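Local coordinates for ascorbate-specific PTS system EIIA component (Streptococcus pyogenes serotype M1, PDB 2OQT), which probably serves as the cytoplasmic IIA component of a phosphoenolpyruvate-dependent phosphotransferase system, relaying a phosphoryl group for the uptake of ascorbate, at residues A[77-82]-A[104-109]; A[121-126]-A[147-152]; A[25-30]-A[99-104]. All coordinates share one frame; numbering follows the deposited sequence. Where two conformers were deposited one is given.

Contact 1 (A[77-82]-A[104-109]); sequences NRNAFA and LAATDP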
loop_
_atom_site.group_PDB
_atom_site.type_symbol
_atom_site.label_atom_id
_atom_site.label_comp_id
_atom_site.label_asym_id
_atom_site.label_seq_id
_atom_site.Cartn_x
_atom_site.Cartn_y
_atom_site.Cartn_z
ATOM N N ASN A 77 2.208 -1.160 15.783
ATOM C CA ASN A 77 3.293 -0.915 16.767
ATOM C C ASN A 77 4.341 0.056 16.239
ATOM O O ASN A 77 5.038 0.734 17.035
ATOM C CB ASN A 77 3.921 -2.210 17.353
ATOM C CG ASN A 77 4.934 -1.937 18.563
ATOM O OD1 ASN A 77 4.606 -1.320 19.630
ATOM N ND2 ASN A 77 6.159 -2.416 18.385
ATOM N N ARG A 78 4.391 0.171 14.910
ATOM C CA ARG A 78 5.506 0.762 14.211
ATOM C C ARG A 78 5.072 1.285 12.842
ATOM O O ARG A 78 4.334 0.591 12.089
ATOM C CB ARG A 78 6.572 -0.322 14.026
ATOM C CG ARG A 78 7.799 0.064 13.202
ATOM C CD ARG A 78 8.876 -1.022 13.308
ATOM N NE ARG A 78 8.764 -2.121 12.332
ATOM C CZ ARG A 78 8.558 -3.408 12.648
ATOM N NH1 ARG A 78 8.370 -3.771 13.916
ATOM N NH2 ARG A 78 8.507 -4.338 11.683
ATOM N N ASN A 79 5.530 2.505 12.516
ATOM C CA ASN A 79 5.347 3.045 11.160
ATOM C C ASN A 79 6.023 2.161 10.103
ATOM O O ASN A 79 7.191 1.695 10.261
ATOM C CB ASN A 79 5.801 4.494 11.036
ATOM C CG ASN A 79 5.171 5.431 12.084
ATOM O OD1 ASN A 79 5.781 6.434 12.417
ATOM N ND2 ASN A 79 3.987 5.100 12.622
ATOM N N ALA A 80 5.266 1.909 9.039
ATOM C CA ALA A 80 5.639 0.921 8.027
ATOM C C ALA A 80 4.852 1.205 6.786
ATOM O O ALA A 80 3.799 1.864 6.838
ATOM C CB ALA A 80 5.322 -0.484 8.514
ATOM N N PHE A 81 5.420 0.744 5.677
ATOM C CA PHE A 81 4.775 0.665 4.397
ATOM C C PHE A 81 4.918 -0.775 3.955
ATOM O O PHE A 81 5.909 -1.442 4.296
ATOM C CB PHE A 81 5.465 1.507 3.335
ATOM C CG PHE A 81 5.263 3.007 3.468
ATOM C CD1 PHE A 81 4.016 3.599 3.183
ATOM C CD2 PHE A 81 6.350 3.844 3.810
ATOM C CE1 PHE A 81 3.852 5.015 3.275
ATOM C CE2 PHE A 81 6.205 5.243 3.907
ATOM C CZ PHE A 81 4.948 5.832 3.633
ATOM N N ALA A 82 3.936 -1.212 3.163
ATOM C CA ALA A 82 3.987 -2.452 2.434
ATOM C C ALA A 82 3.659 -2.128 0.972
ATOM O O ALA A 82 3.159 -1.037 0.689
ATOM C CB ALA A 82 3.033 -3.485 3.050
ATOM N N LEU A 104 -0.271 1.537 4.288
ATOM C CA LEU A 104 0.384 2.516 5.107
ATOM C C LEU A 104 -0.016 2.283 6.541
ATOM O O LEU A 104 -1.194 2.179 6.811
ATOM C CB LEU A 104 -0.152 3.872 4.674
ATOM C CG LEU A 104 0.190 5.144 5.415
ATOM C CD1 LEU A 104 -0.689 6.201 4.787
ATOM C CD2 LEU A 104 -0.147 5.060 6.819
ATOM N N ALA A 105 0.933 2.188 7.464
ATOM C CA ALA A 105 0.573 2.117 8.894
ATOM C C ALA A 105 1.295 3.151 9.722
ATOM O O ALA A 105 2.520 3.384 9.573
ATOM C CB ALA A 105 0.787 0.698 9.479
ATOM N N ALA A 106 0.548 3.765 10.618
ATOM C CA ALA A 106 1.126 4.811 11.428
ATOM C C ALA A 106 0.566 4.817 12.817
ATOM O O ALA A 106 -0.625 4.565 13.016
ATOM C CB ALA A 106 0.916 6.201 10.757
ATOM N N THR A 107 1.441 5.144 13.760
ATOM C CA THR A 107 1.073 5.405 15.148
ATOM C C THR A 107 0.626 6.875 15.385
ATOM O O THR A 107 0.012 7.160 16.415
ATOM C CB THR A 107 2.241 5.120 16.073
ATOM O OG1 THR A 107 3.174 6.188 15.957
ATOM C CG2 THR A 107 2.964 3.799 15.728
ATOM N N ASP A 108 0.930 7.806 14.461
ATOM C CA ASP A 108 0.389 9.190 14.530
ATOM C C ASP A 108 -0.400 9.637 13.293
ATOM O O ASP A 108 0.130 9.617 12.179
ATOM C CB ASP A 108 1.483 10.229 14.827
ATOM C CG ASP A 108 0.907 11.632 15.096
ATOM O OD1 ASP A 108 -0.164 11.739 15.741
ATOM O OD2 ASP A 108 1.512 12.639 14.666
ATOM N N PRO A 109 -1.642 10.125 13.494
ATOM C CA PRO A 109 -2.551 10.272 12.354
ATOM C C PRO A 109 -2.180 11.362 11.344
ATOM O O PRO A 109 -2.676 11.315 10.238
ATOM C CB PRO A 109 -3.882 10.643 13.018
ATOM C CG PRO A 109 -3.445 11.435 14.240
ATOM C CD PRO A 109 -2.260 10.620 14.741
#
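Ala80 and Ala105 form an antiparallel hydrogen-bonded pair, each giving its N-H to the other's carbonyl. Ala105 N to Ala80 O is 3.0 Å and nearly straight at 171°; the return bond, Ala80 N to Ala105 O, is 3.2 Å and more bent. Ala105 O also meets the CA-H of Asn79, with Asn79 CA 3.3 Å away, so the oxygen takes one N-H bond and a CA-H...O contact from the neighbouring residue. One step further along lies the non-hydrogen-bonded pair, Phe81 and Leu104, where Phe81 CE1 comes within 4.2 Å of Leu104 CG, the leucine branch point sitting obliquely to the ring.

Beyond the Ala80-Ala105 pair both chains leave the strand. Asn79 sets CG anti to its carbonyl carbon, beside its own N (chi1 -53°), and its amide group lies beside the backbone of Ala106 and Thr107. Thr107 points at the other segment, and Thr107 CG2 lies 3.9 Å from Asn77 O.

Other parts of the fold cover both faces. Ala80 meets Leu34 of helix 23-36, and Ala105 touches Val40; on the other face Phe81 packs against helix 4-10 and Ile120, while Leu104 rests on His112 and Ala116 of helix 111-124. Arg78 leads away from the contact, its NH2 bonded to Ser37 O and Asn11 OD1. The backbone of Leu104 also bonds to Pro68, in the loop that in type-2 EIIA relatives carries the phosphorylated histidine. The arrangement is the end of an antiparallel ladder in the central mixed sheet of the EIIA fold, where the two strands run out into loops.

Contact 2 (A[121-126]-A[147-152]); sequences VALFEL and EESKDS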
loop_
_atom_site.group_PDB
_atom_site.type_symbol
_atom_site.label_atom_id
_atom_site.label_comp_id
_atom_site.label_asym_id
_atom_site.label_seq_id
_atom_site.Cartn_x
_atom_site.Cartn_y
_atom_site.Cartn_z
ATOM N N VAL A 121 2.263 9.629 -3.759
ATOM C CA VAL A 121 1.904 10.442 -4.913
ATOM C C VAL A 121 3.019 10.465 -5.951
ATOM O O VAL A 121 2.747 10.293 -7.129
ATOM C CB VAL A 121 1.524 11.869 -4.496
ATOM C CG1 VAL A 121 1.448 12.780 -5.703
ATOM C CG2 VAL A 121 0.172 11.863 -3.787
ATOM N N ALA A 122 4.258 10.651 -5.482
ATOM C CA ALA A 122 5.457 10.773 -6.306
ATOM C C ALA A 122 5.762 9.513 -7.094
ATOM O O ALA A 122 6.111 9.584 -8.283
ATOM C CB ALA A 122 6.640 11.167 -5.453
ATOM N N LEU A 123 5.620 8.358 -6.447
ATOM C CA LEU A 123 5.853 7.061 -7.113
ATOM C C LEU A 123 4.879 6.852 -8.251
ATOM O O LEU A 123 5.232 6.312 -9.308
ATOM C CB LEU A 123 5.727 5.903 -6.122
ATOM C CG LEU A 123 5.927 4.484 -6.670
ATOM C CD1 LEU A 123 7.373 4.208 -7.076
ATOM C CD2 LEU A 123 5.474 3.463 -5.637
ATOM N N PHE A 124 3.645 7.275 -8.032
ATOM C CA PHE A 124 2.608 6.996 -9.010
ATOM C C PHE A 124 2.526 8.075 -10.076
ATOM O O PHE A 124 1.951 7.835 -11.137
ATOM C CB PHE A 124 1.264 6.744 -8.328
ATOM C CG PHE A 124 1.252 5.482 -7.492
ATOM C CD1 PHE A 124 1.198 4.228 -8.103
ATOM C CD2 PHE A 124 1.322 5.551 -6.095
ATOM C CE1 PHE A 124 1.199 3.068 -7.338
ATOM C CE2 PHE A 124 1.323 4.396 -5.318
ATOM C CZ PHE A 124 1.265 3.154 -5.932
ATOM N N GLU A 125 3.129 9.235 -9.791
ATOM C CA GLU A 125 3.284 10.323 -10.749
ATOM C C GLU A 125 4.425 10.077 -11.753
ATOM O O GLU A 125 4.748 10.950 -12.567
ATOM C CB GLU A 125 3.517 11.637 -10.003
ATOM C CG GLU A 125 2.246 12.231 -9.387
ATOM C CD GLU A 125 2.358 13.735 -9.085
ATOM O OE1 GLU A 125 3.493 14.285 -9.158
ATOM O OE2 GLU A 125 1.302 14.359 -8.771
ATOM N N LEU A 126 5.043 8.897 -11.677
ATOM C CA LEU A 126 6.032 8.489 -12.661
ATOM C C LEU A 126 5.369 7.918 -13.913
ATOM O O LEU A 126 4.485 7.046 -13.833
ATOM C CB LEU A 126 6.965 7.420 -12.113
ATOM C CG LEU A 126 8.039 7.628 -11.062
ATOM C CD1 LEU A 126 8.733 6.288 -10.919
ATOM C CD2 LEU A 126 9.034 8.734 -11.409
ATOM N N GLU A 147 13.449 4.826 -5.682
ATOM C CA GLU A 147 14.548 5.814 -5.661
ATOM C C GLU A 147 14.317 6.884 -6.739
ATOM O O GLU A 147 14.473 8.090 -6.509
ATOM C CB GLU A 147 15.932 5.162 -5.821
ATOM C CG GLU A 147 17.095 6.050 -5.389
ATOM C CD GLU A 147 17.361 6.000 -3.881
ATOM O OE1 GLU A 147 16.497 6.432 -3.074
ATOM O OE2 GLU A 147 18.450 5.528 -3.486
ATOM N N GLU A 148 13.908 6.418 -7.908
ATOM C CA GLU A 148 13.566 7.273 -9.008
ATOM C C GLU A 148 12.500 8.332 -8.645
ATOM O O GLU A 148 12.451 9.397 -9.265
ATOM C CB GLU A 148 13.121 6.368 -10.143
ATOM C CG GLU A 148 12.976 7.026 -11.490
ATOM C CD GLU A 148 12.616 6.042 -12.585
ATOM O OE1 GLU A 148 12.250 6.519 -13.685
ATOM O OE2 GLU A 148 12.693 4.805 -12.354
ATOM N N SER A 149 11.678 8.034 -7.626
ATOM C CA SER A 149 10.576 8.894 -7.117
ATOM C C SER A 149 11.066 10.104 -6.374
ATOM O O SER A 149 10.428 11.167 -6.426
ATOM C CB SER A 149 9.699 8.150 -6.109
ATOM O OG SER A 149 9.176 6.974 -6.654
ATOM N N LYS A 150 12.165 9.927 -5.642
ATOM C CA LYS A 150 12.680 10.957 -4.739
ATOM C C LYS A 150 13.215 12.228 -5.444
ATOM O O LYS A 150 13.412 13.262 -4.800
ATOM C CB LYS A 150 13.747 10.372 -3.804
ATOM C CG LYS A 150 13.430 8.984 -3.253
ATOM C CD LYS A 150 14.351 8.633 -2.081
ATOM C CE LYS A 150 13.943 7.322 -1.388
ATOM N NZ LYS A 150 12.578 7.312 -0.712
ATOM N N ASP A 151 13.420 12.163 -6.759
ATOM C CA ASP A 151 14.086 13.257 -7.483
ATOM C C ASP A 151 13.364 13.735 -8.753
ATOM O O ASP A 151 12.787 12.922 -9.496
ATOM C CB ASP A 151 15.548 12.884 -7.796
ATOM C CG ASP A 151 15.728 11.391 -8.064
ATOM O OD1 ASP A 151 15.183 10.906 -9.087
ATOM O OD2 ASP A 151 16.399 10.713 -7.237
ATOM N N SER A 152 13.421 15.055 -8.983
ATOM C CA SER A 152 12.890 15.712 -10.201
ATOM C C SER A 152 11.371 15.533 -10.391
ATOM O O SER A 152 10.580 15.711 -9.454
ATOM C CB SER A 152 13.674 15.264 -11.465
ATOM O OG SER A 152 13.492 16.152 -12.562
#
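Ser149 turns its hydroxyl-bearing side chain onto the last helical turn of 111-124, where Leu123 receives it. Ser149 OG stands anti to its own carbonyl carbon (chi1 -56°) and lies against the leucine, 3.3 Å from Leu123 CD1 and 3.4 Å from Leu123 CA. Its polar need is met within its own helix by the carbonyl of Met145, which lets the oxygen lie against hydrocarbon. Leu123 puts CG anti to its backbone N (chi1 179°); CD1 faces the serine, while CD2 lies above one face of the Phe124 ring, offset toward its rim. Ala122 comes in beside this pair, its CB 3.9 Å from Ser149 O.

The C-terminal ends of helices 111-124 and 139-149 meet near the surface, with no hydrogen bond between the segments. Helix 111-124 packs on strand 97-105 through Leu123 and Phe124, which touch Leu102 and Val100, so helix 139-149 lies on the outer side of a sheet-covering helix of the EIIA fold. Just beyond the first helix end, Leu126 reaches across to the other segment and divides its two methyls: CD2 approaches Glu148 O at 4.1 Å, and CD1 sits 4.2 Å from Glu148 CD. That carboxylate also makes a long, weak ion pair with Arg132, whose side chain touches Leu126 as well.

Contact 3 (A[25-30]-A[99-104]); sequences EAVRLA and SVLLTL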
loop_
_atom_site.group_PDB
_atom_site.type_symbol
_atom_site.label_atom_id
_atom_site.label_comp_id
_atom_site.label_asym_id
_atom_site.label_seq_id
_atom_site.Cartn_x
_atom_site.Cartn_y
_atom_site.Cartn_z
ATOM N N GLU A 25 -10.058 -9.617 -0.223
ATOM C CA GLU A 25 -8.883 -10.513 -0.453
ATOM C C GLU A 25 -7.614 -9.701 -0.636
ATOM O O GLU A 25 -6.565 -10.025 -0.094
ATOM C CB GLU A 25 -9.060 -11.382 -1.722
ATOM C CG GLU A 25 -9.317 -12.898 -1.545
ATOM C CD GLU A 25 -10.822 -13.335 -1.670
ATOM O OE1 GLU A 25 -11.191 -13.970 -2.703
ATOM O OE2 GLU A 25 -11.629 -13.068 -0.732
ATOM N N ALA A 26 -7.731 -8.618 -1.394
ATOM C CA ALA A 26 -6.567 -7.809 -1.799
ATOM C C ALA A 26 -6.019 -6.982 -0.642
ATOM O O ALA A 26 -4.812 -6.778 -0.487
ATOM C CB ALA A 26 -6.936 -6.921 -2.934
ATOM N N VAL A 27 -6.937 -6.514 0.183
ATOM C CA VAL A 27 -6.564 -5.792 1.370
ATOM C C VAL A 27 -5.863 -6.742 2.347
ATOM O O VAL A 27 -4.822 -6.392 2.880
ATOM C CB VAL A 27 -7.793 -5.053 1.939
ATOM C CG1 VAL A 27 -7.614 -4.670 3.372
ATOM C CG2 VAL A 27 -8.023 -3.850 1.113
ATOM N N ARG A 28 -6.426 -7.916 2.587
ATOM C CA ARG A 28 -5.774 -8.911 3.425
ATOM C C ARG A 28 -4.336 -9.132 2.959
ATOM O O ARG A 28 -3.398 -9.087 3.753
ATOM C CB ARG A 28 -6.565 -10.217 3.379
ATOM C CG ARG A 28 -5.963 -11.382 4.137
ATOM C CD ARG A 28 -6.934 -12.559 4.123
ATOM N NE ARG A 28 -7.876 -12.502 5.247
ATOM C CZ ARG A 28 -9.155 -12.879 5.182
ATOM N NH1 ARG A 28 -9.662 -13.331 4.029
ATOM N NH2 ARG A 28 -9.928 -12.781 6.261
ATOM N N LEU A 29 -4.170 -9.361 1.655
ATOM C CA LEU A 29 -2.852 -9.661 1.082
ATOM C C LEU A 29 -1.939 -8.462 1.214
ATOM O O LEU A 29 -0.722 -8.611 1.268
ATOM C CB LEU A 29 -2.973 -10.086 -0.403
ATOM C CG LEU A 29 -3.626 -11.444 -0.793
ATOM C CD1 LEU A 29 -3.882 -11.449 -2.294
ATOM C CD2 LEU A 29 -2.785 -12.707 -0.350
ATOM N N ALA A 30 -2.516 -7.264 1.264
ATOM C CA ALA A 30 -1.715 -6.067 1.237
ATOM C C ALA A 30 -1.199 -5.750 2.637
ATOM O O ALA A 30 -0.151 -5.113 2.801
ATOM C CB ALA A 30 -2.505 -4.918 0.659
ATOM N N SER A 99 -4.725 -2.403 -9.042
ATOM C CA SER A 99 -3.749 -3.434 -9.328
ATOM C C SER A 99 -2.590 -3.319 -8.397
ATOM O O SER A 99 -1.844 -4.292 -8.210
ATOM C CB SER A 99 -3.288 -3.397 -10.804
ATOM O OG SER A 99 -4.315 -3.926 -11.650
ATOM N N VAL A 100 -2.439 -2.137 -7.800
ATOM C CA VAL A 100 -1.365 -1.924 -6.840
ATOM C C VAL A 100 -1.829 -1.334 -5.505
ATOM O O VAL A 100 -2.372 -0.241 -5.438
ATOM C CB VAL A 100 -0.232 -1.077 -7.465
ATOM C CG1 VAL A 100 0.953 -0.918 -6.487
ATOM C CG2 VAL A 100 0.220 -1.711 -8.806
ATOM N N LEU A 101 -1.568 -2.072 -4.437
ATOM C CA LEU A 101 -1.867 -1.630 -3.060
ATOM C C LEU A 101 -0.603 -1.306 -2.268
ATOM O O LEU A 101 0.252 -2.191 -2.001
ATOM C CB LEU A 101 -2.691 -2.688 -2.332
ATOM C CG LEU A 101 -4.051 -2.952 -3.021
ATOM C CD1 LEU A 101 -3.949 -4.055 -4.091
ATOM C CD2 LEU A 101 -5.149 -3.252 -1.995
ATOM N N LEU A 102 -0.499 -0.017 -1.933
ATOM C CA LEU A 102 0.469 0.497 -0.978
ATOM C C LEU A 102 -0.139 0.792 0.404
ATOM O O LEU A 102 -0.503 1.917 0.722
ATOM C CB LEU A 102 1.124 1.761 -1.521
ATOM C CG LEU A 102 2.623 1.800 -1.256
ATOM C CD1 LEU A 102 3.322 2.546 -2.376
ATOM C CD2 LEU A 102 2.922 2.409 0.079
ATOM N N THR A 103 -0.241 -0.243 1.214
ATOM C CA THR A 103 -0.513 -0.132 2.634
ATOM C C THR A 103 0.381 0.789 3.428
ATOM O O THR A 103 1.606 0.765 3.323
ATOM C CB THR A 103 -0.424 -1.502 3.222
ATOM O OG1 THR A 103 -1.211 -2.308 2.362
ATOM C CG2 THR A 103 -0.979 -1.543 4.647
ATOM N N LEU A 104 -0.271 1.537 4.288
ATOM C CA LEU A 104 0.384 2.516 5.107
ATOM C C LEU A 104 -0.016 2.283 6.541
ATOM O O LEU A 104 -1.194 2.179 6.811
ATOM C CB LEU A 104 -0.152 3.872 4.674
ATOM C CG LEU A 104 0.190 5.144 5.415
ATOM C CD1 LEU A 104 -0.689 6.201 4.787
ATOM C CD2 LEU A 104 -0.147 5.060 6.819
#
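Helix 23-36 packs on the central sheet here through Ala26, Val27 and Ala30, which meet Leu101 and Thr103 of strand 97-105. The closest approach of apolar side chains is Ala30 CB to Leu101 CB, 3.7 Å, methyl against methylene, and small alanines on this side of the helix bring its backbone near the strand. Leu101 sets CG anti to its carbonyl carbon, beside the backbone N (chi1 -61°). Leu101 CD2 lies 3.8 Å from Ala26 O, in the turn before Ala30. The same methyl, Leu101 CD2, is 4.2 Å from Ala26 CB, and Val27 CG2 also packs against it.

This is one face of a three-layer alpha/beta/alpha arrangement, with helices on both sides of the sheet: Leu102, between the two contacting strand residues, points away from helix 23-36 and packs on Ile120 and Leu123 of helix 111-124. On the near side, helix 42-55 adds Tyr45, Ile48 and Ile49 around Val27.

Thr103 supplies the polar link. Thr103 OG1 donates a weak hydrogen bond to Ala30 O, 3.0 Å away, giving this buried hydroxyl a backbone acceptor on the helix. Thr103 OG1 also lies 3.4 Å from Ala30 CB, making the alanine a neighbour of the threonine through both methyl and carbonyl.

How the contacts relate
Strand 97-105 is common to contacts 1 and 3, and contact 2 packs on it from helix 111-124. Contacts 1 and 3 share Leu104, and their centres are about 14 Å apart; Ala82 N lies 3.1 Å from Thr103 O, a probable hydrogen bond that carries the ladder of contact 1 into contact 3. Contact 2 is farther out, its centre about 20 Å from each of the other two. It still reaches contact 3 through the core, where Leu123 CD2 and Phe124 CE2 each lie 4.0 Å from Leu102 CD1, but does not touch contact 1, whose nearest atoms are about 8 Å away. Contact 1 borders the Met67-Pro68 loop, probably next to the phosphorylation site as in relatives.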